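PILI retraction protein PILT (Thermus thermophilus, PDB 5FL3) binds ADP and probably hydrolyses ATP to drive the retraction of pili. Local coordinates at residues L118-E123 against L150-D155; L241-T246 against E292-T297. One frame throughout, in Å; residues are numbered along the deposited sequence.

Contact 1 of 2, residues L118-E123 against L150-D155; sequences LGLPRE and LAALID. With ADP (adenosine-5'-diphosphate), chain B; GOL (glycerol), chain C.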
ATOM      1  N   LEU A 118      -2.778 -11.388   6.564  1.00 39.15           N
ATOM      2  CA  LEU A 118      -2.899  -9.931   6.566  1.00 38.91           C
ATOM      3  C   LEU A 118      -4.060  -9.438   7.408  1.00 40.93           C
ATOM      4  O   LEU A 118      -4.205  -8.235   7.617  1.00 40.24           O
ATOM      5  CB  LEU A 118      -3.050  -9.404   5.131  1.00 35.44           C
ATOM      6  CG  LEU A 118      -1.829  -9.691   4.259  1.00 37.32           C
ATOM      7  CD1 LEU A 118      -1.969  -9.074   2.873  1.00 32.79           C
ATOM      8  CD2 LEU A 118      -0.567  -9.217   4.972  1.00 35.61           C
ATOM      9  N   GLY A 119      -4.891 -10.362   7.883  1.00 40.74           N
ATOM     10  CA  GLY A 119      -6.114  -9.995   8.566  1.00 34.93           C
ATOM     11  C   GLY A 119      -7.147  -9.353   7.660  1.00 41.45           C
ATOM     12  O   GLY A 119      -7.895  -8.479   8.101  1.00 43.51           O
ATOM     13  N   LEU A 120      -7.176  -9.773   6.392  1.00 45.51           N
ATOM     14  CA  LEU A 120      -8.140  -9.286   5.396  1.00 42.19           C
ATOM     15  C   LEU A 120      -9.210 -10.350   5.175  1.00 44.24           C
ATOM     16  O   LEU A 120      -8.881 -11.493   4.844  1.00 46.02           O
ATOM     17  CB  LEU A 120      -7.454  -8.980   4.059  1.00 43.02           C
ATOM     18  CG  LEU A 120      -6.338  -7.957   3.835  1.00 40.05           C
ATOM     19  CD1 LEU A 120      -5.529  -8.366   2.614  1.00 33.99           C
ATOM     20  CD2 LEU A 120      -6.935  -6.597   3.585  1.00 38.21           C
ATOM     21  N   PRO A 121     -10.489  -9.987   5.344  1.00 44.32           N
ATOM     22  CA  PRO A 121     -11.580 -10.981   5.254  1.00 39.53           C
ATOM     23  C   PRO A 121     -11.682 -11.632   3.872  1.00 47.82           C
ATOM     24  O   PRO A 121     -11.988 -10.969   2.871  1.00 46.23           O
ATOM     25  CB  PRO A 121     -12.840 -10.171   5.577  1.00 38.18           C
ATOM     26  CG  PRO A 121     -12.433  -8.710   5.418  1.00 47.88           C
ATOM     27  CD  PRO A 121     -10.965  -8.651   5.743  1.00 42.95           C
ATOM     28  N   ARG A 122     -11.445 -12.943   3.843  1.00 47.89           N
ATOM     29  CA  ARG A 122     -11.254 -13.670   2.603  1.00 44.01           C
ATOM     30  C   ARG A 122     -12.423 -13.530   1.654  1.00 47.29           C
ATOM     31  O   ARG A 122     -12.232 -13.325   0.448  1.00 48.15           O
ATOM     32  CB  ARG A 122     -10.997 -15.151   2.879  1.00 40.81           C
ATOM     33  CG  ARG A 122     -10.963 -15.976   1.590  1.00 49.08           C
ATOM     34  CD  ARG A 122     -10.169 -17.265   1.720  1.00 46.01           C
ATOM     35  NE  ARG A 122      -8.735 -17.035   1.892  1.00 49.18           N
ATOM     36  CZ  ARG A 122      -7.880 -16.889   0.881  1.00 50.61           C
ATOM     37  NH1 ARG A 122      -8.318 -16.932  -0.374  1.00 41.72           N
ATOM     38  NH2 ARG A 122      -6.590 -16.687   1.123  1.00 45.01           N
ATOM     39  N   GLU A 123     -13.626 -13.628   2.203  1.00 50.27           N
ATOM     40  CA  GLU A 123     -14.840 -13.638   1.400  1.00 47.14           C
ATOM     41  C   GLU A 123     -15.026 -12.307   0.695  1.00 46.63           C
ATOM     42  O   GLU A 123     -15.324 -12.263  -0.496  1.00 48.98           O
ATOM     43  CB  GLU A 123     -16.050 -13.957   2.271  1.00 54.45           C
ATOM     44  CG  GLU A 123     -17.231 -14.513   1.500  1.00 63.59           C
ATOM     45  CD  GLU A 123     -18.470 -14.634   2.360  1.00 78.25           C
ATOM     46  OE1 GLU A 123     -18.328 -14.608   3.607  1.00 82.37           O
ATOM     47  OE2 GLU A 123     -19.582 -14.737   1.789  1.00 78.33           O
ATOM     48  N   LEU A 150      -2.797  -4.775  -1.694  1.00 30.41           N
ATOM     49  CA  LEU A 150      -2.830  -4.815  -3.161  1.00 31.98           C
ATOM     50  C   LEU A 150      -2.082  -6.027  -3.715  1.00 34.15           C
ATOM     51  O   LEU A 150      -2.572  -6.695  -4.619  1.00 33.10           O
ATOM     52  CB  LEU A 150      -2.249  -3.540  -3.760  1.00 28.79           C
ATOM     53  CG  LEU A 150      -3.120  -2.283  -3.644  1.00 32.34           C
ATOM     54  CD1 LEU A 150      -2.389  -1.110  -4.262  1.00 33.47           C
ATOM     55  CD2 LEU A 150      -4.482  -2.470  -4.275  1.00 25.04           C
ATOM     56  N   ALA A 151      -0.906  -6.320  -3.165  1.00 30.00           N
ATOM     57  CA  ALA A 151      -0.143  -7.450  -3.647  1.00 28.12           C
ATOM     58  C   ALA A 151      -0.894  -8.778  -3.415  1.00 32.75           C
ATOM     59  O   ALA A 151      -0.799  -9.684  -4.230  1.00 37.29           O
ATOM     60  CB  ALA A 151       1.197  -7.477  -2.996  1.00 30.53           C
ATOM     61  N   ALA A 152      -1.641  -8.891  -2.317  1.00 34.23           N
ATOM     62  CA  ALA A 152      -2.364 -10.126  -2.002  1.00 34.21           C
ATOM     63  C   ALA A 152      -3.513 -10.228  -2.968  1.00 34.80           C
ATOM     64  O   ALA A 152      -3.824 -11.300  -3.472  1.00 38.63           O
ATOM     65  CB  ALA A 152      -2.882 -10.143  -0.541  1.00 29.34           C
ATOM     66  N   LEU A 153      -4.132  -9.088  -3.229  1.00 31.56           N
ATOM     67  CA  LEU A 153      -5.274  -9.020  -4.120  1.00 31.76           C
ATOM     68  C   LEU A 153      -4.879  -9.357  -5.573  1.00 31.96           C
ATOM     69  O   LEU A 153      -5.588 -10.066  -6.258  1.00 33.55           O
ATOM     70  CB  LEU A 153      -5.907  -7.636  -4.018  1.00 30.44           C
ATOM     71  CG  LEU A 153      -7.062  -7.377  -4.957  1.00 32.98           C
ATOM     72  CD1 LEU A 153      -8.103  -8.455  -4.725  1.00 41.09           C
ATOM     73  CD2 LEU A 153      -7.631  -5.996  -4.725  1.00 33.37           C
ATOM     74  N   ILE A 154      -3.732  -8.875  -6.026  1.00 30.97           N
ATOM     75  CA  ILE A 154      -3.270  -9.163  -7.375  1.00 32.49           C
ATOM     76  C   ILE A 154      -2.907 -10.643  -7.510  1.00 36.88           C
ATOM     77  O   ILE A 154      -3.178 -11.281  -8.530  1.00 36.57           O
ATOM     78  CB  ILE A 154      -2.037  -8.282  -7.744  1.00 32.58           C
ATOM     79  CG1 ILE A 154      -2.434  -6.810  -7.859  1.00 30.72           C
ATOM     80  CG2 ILE A 154      -1.364  -8.767  -9.021  1.00 28.67           C
ATOM     81  CD1 ILE A 154      -1.297  -5.906  -8.181  1.00 32.55           C
ATOM     82  N   ASP A 155      -2.292 -11.175  -6.461  1.00 35.86           N
ATOM     83  CA  ASP A 155      -1.845 -12.561  -6.419  1.00 35.96           C
ATOM     84  C   ASP A 155      -3.018 -13.521  -6.542  1.00 36.24           C
ATOM     85  O   ASP A 155      -2.922 -14.570  -7.164  1.00 38.26           O
ATOM     86  CB  ASP A 155      -1.081 -12.809  -5.111  1.00 38.30           C
ATOM     87  CG  ASP A 155      -0.536 -14.222  -5.000  1.00 40.44           C
ATOM     88  OD1 ASP A 155       0.365 -14.575  -5.792  1.00 35.79           O
ATOM     89  OD2 ASP A 155      -0.995 -14.967  -4.100  1.00 45.37           O
TER
HETATM   90  PB  ADP B 400       1.880   1.196   2.655  1.00 39.08           P
HETATM   91  O1B ADP B 400       3.056   2.133   2.892  1.00 38.31           O
HETATM   92  O2B ADP B 400       0.566   1.705   3.209  1.00 34.65           O
HETATM   93  O3B ADP B 400       1.766   0.674   1.242  1.00 40.33           O
HETATM   94  PA  ADP B 400       3.091  -1.396   3.199  1.00 50.23           P
HETATM   95  O1A ADP B 400       4.398  -0.896   2.608  1.00 53.17           O
HETATM   96  O2A ADP B 400       2.296  -2.506   2.519  1.00 43.03           O
HETATM   97  O3A ADP B 400       2.166  -0.112   3.556  1.00 41.75           O
HETATM   98  O5' ADP B 400       3.363  -1.917   4.699  1.00 49.81           O
HETATM   99  C5' ADP B 400       4.363  -1.362   5.557  1.00 47.18           C
HETATM  100  C4' ADP B 400       4.806  -2.483   6.501  1.00 49.29           C
HETATM  101  O4' ADP B 400       3.668  -3.053   7.156  1.00 46.94           O
HETATM  102  C3' ADP B 400       5.522  -3.611   5.771  1.00 44.60           C
HETATM  103  O3' ADP B 400       6.741  -3.841   6.478  1.00 41.36           O
HETATM  104  C2' ADP B 400       4.582  -4.811   5.846  1.00 48.54           C
HETATM  105  O2' ADP B 400       5.262  -6.041   6.118  1.00 49.78           O
HETATM  106  C1' ADP B 400       3.638  -4.481   6.994  1.00 50.50           C
HETATM  107  N9  ADP B 400       2.237  -4.935   6.740  1.00 50.09           N
HETATM  108  C8  ADP B 400       1.560  -4.794   5.578  1.00 45.28           C
HETATM  109  N7  ADP B 400       0.299  -5.297   5.661  1.00 43.24           N
HETATM  110  C5  ADP B 400       0.151  -5.786   6.912  1.00 44.52           C
HETATM  111  C6  ADP B 400      -0.930  -6.458   7.672  1.00 43.83           C
HETATM  112  N6  ADP B 400      -2.121  -6.697   7.080  1.00 33.90           N
HETATM  113  N1  ADP B 400      -0.677  -6.805   8.973  1.00 47.39           N
HETATM  114  C2  ADP B 400       0.512  -6.558   9.564  1.00 41.63           C
HETATM  115  N3  ADP B 400       1.537  -5.948   8.933  1.00 47.72           N
HETATM  116  C4  ADP B 400       1.427  -5.547   7.629  1.00 51.38           C
HETATM  117  C1  GOL C 401      -4.930 -15.131  -2.254  1.00 50.96           C
HETATM  118  O1  GOL C 401      -6.015 -16.025  -2.434  1.00 52.36           O
HETATM  119  C2  GOL C 401      -4.011 -15.603  -1.126  1.00 56.05           C
HETATM  120  O2  GOL C 401      -4.532 -15.178   0.120  1.00 49.87           O
HETATM  121  C3  GOL C 401      -2.631 -14.972  -1.321  1.00 54.26           C
HETATM  122  O3  GOL C 401      -2.808 -13.633  -1.722  1.00 44.67           O
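Leu118 and Ala152 meet beside the nucleotide pocket of this P-loop ATPase, where the end of helix 115-118 faces the helix that follows the phosphate-binding loop. The Leu118 side chain, with CG anti to its own carbonyl carbon (chi1 -63°), divides its two methyls: CD1 rests on Ala152 CB at 3.7 Å, while CD2 turns to the adenine and lies 3.6 Å from ADP N6. The backbone of the same residue reads the base, its carbonyl O accepting from ADP N6 at 2.6 Å. Gly119 then takes a positive phi in a Schellman motif that closes the helix and lets the chain turn back, so that Leu120 also faces Ala152, more loosely, with its CD1 4.5 Å from Ala152 CB. Phe115 touches both Leu120 and Ala152, and Leu120 continues onto Leu289 and Leu291 of strand 287-295.

Farther along, Arg122 holds a glycerol, probably from the crystallisation liquor, by NH1 and, more weakly, by NH2, while NE and NH1 form salt bridges with Glu116 and Glu126. A methionine in its place would probably leave both carboxylates without their cationic mate and the glycerol held less firmly. Asp155, across the glycerol, has a salt bridge of its own, from OD1 to Lys179. Glycerol O1 lies at the edge of the Arg122 guanidinium and in its plane, taking a nearly straight bond (162°) from Arg122 NH1 at 3.2 Å.

Contact 2 of 2, residues L241-T246 against E292-T297; sequences LDAWRT and EILIAT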
ATOM      1  N   LEU A 241      -8.061   8.543   5.448  1.00 46.32           N
ATOM      2  CA  LEU A 241      -8.139   7.715   6.655  1.00 44.85           C
ATOM      3  C   LEU A 241      -9.304   6.742   6.647  1.00 45.39           C
ATOM      4  O   LEU A 241      -9.193   5.644   7.202  1.00 49.48           O
ATOM      5  CB  LEU A 241      -8.230   8.594   7.910  1.00 46.05           C
ATOM      6  CG  LEU A 241      -7.067   9.514   8.286  1.00 50.38           C
ATOM      7  CD1 LEU A 241      -5.757   8.730   8.250  1.00 43.40           C
ATOM      8  CD2 LEU A 241      -7.015  10.803   7.405  1.00 56.96           C
ATOM      9  N   ASP A 242     -10.421   7.136   6.042  1.00 42.86           N
ATOM     10  CA  ASP A 242     -11.593   6.252   5.981  1.00 41.14           C
ATOM     11  C   ASP A 242     -12.390   6.483   4.713  1.00 39.88           C
ATOM     12  O   ASP A 242     -11.977   7.256   3.854  1.00 41.09           O
ATOM     13  CB  ASP A 242     -12.495   6.449   7.208  1.00 43.54           C
ATOM     14  CG  ASP A 242     -12.816   7.914   7.483  1.00 50.20           C
ATOM     15  OD1 ASP A 242     -12.684   8.775   6.574  1.00 45.89           O
ATOM     16  OD2 ASP A 242     -13.204   8.206   8.635  1.00 60.59           O
ATOM     17  N   ALA A 243     -13.542   5.829   4.607  1.00 41.42           N
ATOM     18  CA  ALA A 243     -14.360   5.926   3.403  1.00 37.67           C
ATOM     19  C   ALA A 243     -14.906   7.340   3.197  1.00 38.15           C
ATOM     20  O   ALA A 243     -14.785   7.907   2.116  1.00 37.49           O
ATOM     21  CB  ALA A 243     -15.492   4.921   3.456  1.00 39.54           C
ATOM     22  N   TRP A 244     -15.502   7.904   4.237  1.00 43.00           N
ATOM     23  CA  TRP A 244     -15.999   9.272   4.179  1.00 40.93           C
ATOM     24  C   TRP A 244     -14.951  10.252   3.613  1.00 43.11           C
ATOM     25  O   TRP A 244     -15.209  10.939   2.630  1.00 39.06           O
ATOM     26  CB  TRP A 244     -16.458   9.699   5.572  1.00 42.94           C
ATOM     27  CG  TRP A 244     -16.702  11.169   5.724  1.00 49.03           C
ATOM     28  CD1 TRP A 244     -15.945  12.054   6.442  1.00 44.59           C
ATOM     29  CD2 TRP A 244     -17.778  11.932   5.147  1.00 46.49           C
ATOM     30  NE1 TRP A 244     -16.477  13.319   6.342  1.00 48.42           N
ATOM     31  CE2 TRP A 244     -17.601  13.274   5.557  1.00 50.35           C
ATOM     32  CE3 TRP A 244     -18.867  11.613   4.329  1.00 43.72           C
ATOM     33  CZ2 TRP A 244     -18.473  14.294   5.174  1.00 41.31           C
ATOM     34  CZ3 TRP A 244     -19.726  12.620   3.952  1.00 49.11           C
ATOM     35  CH2 TRP A 244     -19.526  13.950   4.376  1.00 46.68           C
ATOM     36  N   ARG A 245     -13.764  10.284   4.219  1.00 48.23           N
ATOM     37  CA  ARG A 245     -12.671  11.162   3.782  1.00 42.66           C
ATOM     38  C   ARG A 245     -12.166  10.820   2.380  1.00 42.82           C
ATOM     39  O   ARG A 245     -11.724  11.701   1.627  1.00 39.10           O
ATOM     40  CB  ARG A 245     -11.499  11.088   4.771  1.00 40.46           C
ATOM     41  CG  ARG A 245     -11.468  12.209   5.785  1.00 43.58           C
ATOM     42  CD  ARG A 245     -10.877  11.747   7.093  1.00 49.82           C
ATOM     43  NE  ARG A 245     -11.917  11.646   8.104  1.00 54.58           N
ATOM     44  CZ  ARG A 245     -11.939  10.753   9.094  1.00 60.98           C
ATOM     45  NH1 ARG A 245     -10.970   9.856   9.216  1.00 51.17           N
ATOM     46  NH2 ARG A 245     -12.952  10.750   9.961  1.00 66.31           N
ATOM     47  N   THR A 246     -12.224   9.537   2.037  1.00 38.35           N
ATOM     48  CA  THR A 246     -11.724   9.090   0.745  1.00 39.24           C
ATOM     49  C   THR A 246     -12.620   9.600  -0.377  1.00 39.39           C
ATOM     50  O   THR A 246     -12.149  10.166  -1.372  1.00 38.87           O
ATOM     51  CB  THR A 246     -11.619   7.564   0.695  1.00 38.99           C
ATOM     52  OG1 THR A 246     -10.588   7.140   1.601  1.00 33.56           O
ATOM     53  CG2 THR A 246     -11.301   7.087  -0.728  1.00 38.83           C
ATOM     54  N   GLU A 292     -11.630  -0.823   7.646  1.00 41.17           N
ATOM     55  CA  GLU A 292     -12.992  -0.376   7.353  1.00 43.29           C
ATOM     56  C   GLU A 292     -13.333  -0.707   5.898  1.00 42.03           C
ATOM     57  O   GLU A 292     -12.544  -0.404   5.000  1.00 36.51           O
ATOM     58  CB  GLU A 292     -13.141   1.113   7.611  1.00 37.09           C
ATOM     59  CG  GLU A 292     -14.463   1.693   7.207  1.00 39.15           C
ATOM     60  CD  GLU A 292     -14.579   3.133   7.660  1.00 46.21           C
ATOM     61  OE1 GLU A 292     -14.390   3.367   8.869  1.00 51.84           O
ATOM     62  OE2 GLU A 292     -14.848   4.032   6.829  1.00 48.10           O
ATOM     63  N   ILE A 293     -14.501  -1.315   5.677  1.00 39.74           N
ATOM     64  CA  ILE A 293     -14.938  -1.735   4.343  1.00 38.18           C
ATOM     65  C   ILE A 293     -16.221  -1.051   3.898  1.00 43.82           C
ATOM     66  O   ILE A 293     -17.274  -1.241   4.506  1.00 43.60           O
ATOM     67  CB  ILE A 293     -15.157  -3.256   4.286  1.00 40.17           C
ATOM     68  CG1 ILE A 293     -13.913  -3.978   4.808  1.00 41.69           C
ATOM     69  CG2 ILE A 293     -15.498  -3.724   2.892  1.00 40.25           C
ATOM     70  CD1 ILE A 293     -14.059  -5.470   4.897  1.00 43.93           C
ATOM     71  N   LEU A 294     -16.125  -0.249   2.835  1.00 42.99           N
ATOM     72  CA  LEU A 294     -17.308   0.238   2.133  1.00 39.25           C
ATOM     73  C   LEU A 294     -17.492  -0.535   0.841  1.00 39.89           C
ATOM     74  O   LEU A 294     -16.635  -0.497  -0.031  1.00 45.90           O
ATOM     75  CB  LEU A 294     -17.202   1.733   1.841  1.00 41.08           C
ATOM     76  CG  LEU A 294     -18.306   2.296   0.944  1.00 41.60           C
ATOM     77  CD1 LEU A 294     -19.656   1.935   1.516  1.00 49.39           C
ATOM     78  CD2 LEU A 294     -18.202   3.797   0.797  1.00 41.48           C
ATOM     79  N   ILE A 295     -18.591  -1.262   0.717  1.00 41.93           N
ATOM     80  CA  ILE A 295     -18.880  -1.950  -0.531  1.00 40.76           C
ATOM     81  C   ILE A 295     -19.954  -1.185  -1.276  1.00 45.40           C
ATOM     82  O   ILE A 295     -20.989  -0.839  -0.710  1.00 48.21           O
ATOM     83  CB  ILE A 295     -19.327  -3.391  -0.309  1.00 43.15           C
ATOM     84  CG1 ILE A 295     -18.215  -4.194   0.367  1.00 42.74           C
ATOM     85  CG2 ILE A 295     -19.684  -4.037  -1.630  1.00 41.71           C
ATOM     86  CD1 ILE A 295     -17.073  -4.520  -0.530  1.00 37.64           C
ATOM     87  N   ALA A 296     -19.703  -0.915  -2.552  1.00 45.48           N
ATOM     88  CA  ALA A 296     -20.610  -0.114  -3.354  1.00 47.14           C
ATOM     89  C   ALA A 296     -21.829  -0.913  -3.846  1.00 51.74           C
ATOM     90  O   ALA A 296     -21.980  -1.193  -5.036  1.00 52.41           O
ATOM     91  CB  ALA A 296     -19.865   0.498  -4.527  1.00 45.67           C
ATOM     92  N   THR A 297     -22.701  -1.267  -2.907  1.00 52.63           N
ATOM     93  CA  THR A 297     -24.010  -1.828  -3.214  1.00 48.52           C
ATOM     94  C   THR A 297     -24.860  -0.795  -3.981  1.00 51.81           C
ATOM     95  O   THR A 297     -24.482   0.386  -4.063  1.00 50.37           O
ATOM     96  CB  THR A 297     -24.725  -2.245  -1.927  1.00 43.29           C
ATOM     97  OG1 THR A 297     -25.021  -1.080  -1.155  1.00 44.44           O
ATOM     98  CG2 THR A 297     -23.839  -3.167  -1.107  1.00 49.43           C
TER
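The first turn of helix 243-251 lies against strand 287-295, the antiparallel edge strand of the mixed sheet of the ATPase core, with CA of Asp242 6.9 Å from CA of Glu292 and CA of Ala243 6.5 Å from CA of Leu294. Glu292 and Leu294 both point toward the helix, the first making a polar contact and the second an apolar one. With CG anti to the backbone N (chi1 174°) and the chain extended beyond it, Glu292 brings its carboxylate to the helix start, where OE2 accepts from Ala243 N at 3.1 Å. The N-H points almost straight at the oxygen (170°), yet approaches it from above the carboxylate plane. The other oxygen, OE1, accepts from the backbone N of Phe328, the first residue of helix 328-337, so one buried carboxylate ties together the beginnings of two helices, whose amides would probably favour its charged form, against the nearby Asp242 carboxylate.

Asp242 is itself the N-cap: its OD1 accepts from Arg245 N at 3.0 Å, met nearly along the C-O bond. Next to this polar junction, Leu294 packs on Ala243, with Leu294 CD2 4.0 Å from Ala243 CB; Ile313 and Met317 also touch Leu294. Within the same turn, Asp242 O is gripped twice by one residue, Thr246 N and Thr246 OG1 reaching it from opposite faces of its plane, the hydroxyl at 2.6 Å.

In the fold
Both contacts are buried, and their centres lie about 17 Å apart. Strand 287-295 relates them: contact 2 uses one side of it directly, through Glu292 and Leu294, whereas the 118-123 segment of contact 1 packs on residues pointing the other way, with Pro121 CG 3.7 Å from Ile293 CD1. The helices they engage differ, 146-160 behind the P-loop in contact 1 and 243-251 in contact 2. Across its two segments contact 1 is purely apolar, its polar work going to the adenine and the glycerol; contact 2 carries a direct side-chain-to-backbone bond at a helix start and sits farther from the ADP, with the Glu292 side chain about 14 Å from the nucleotide.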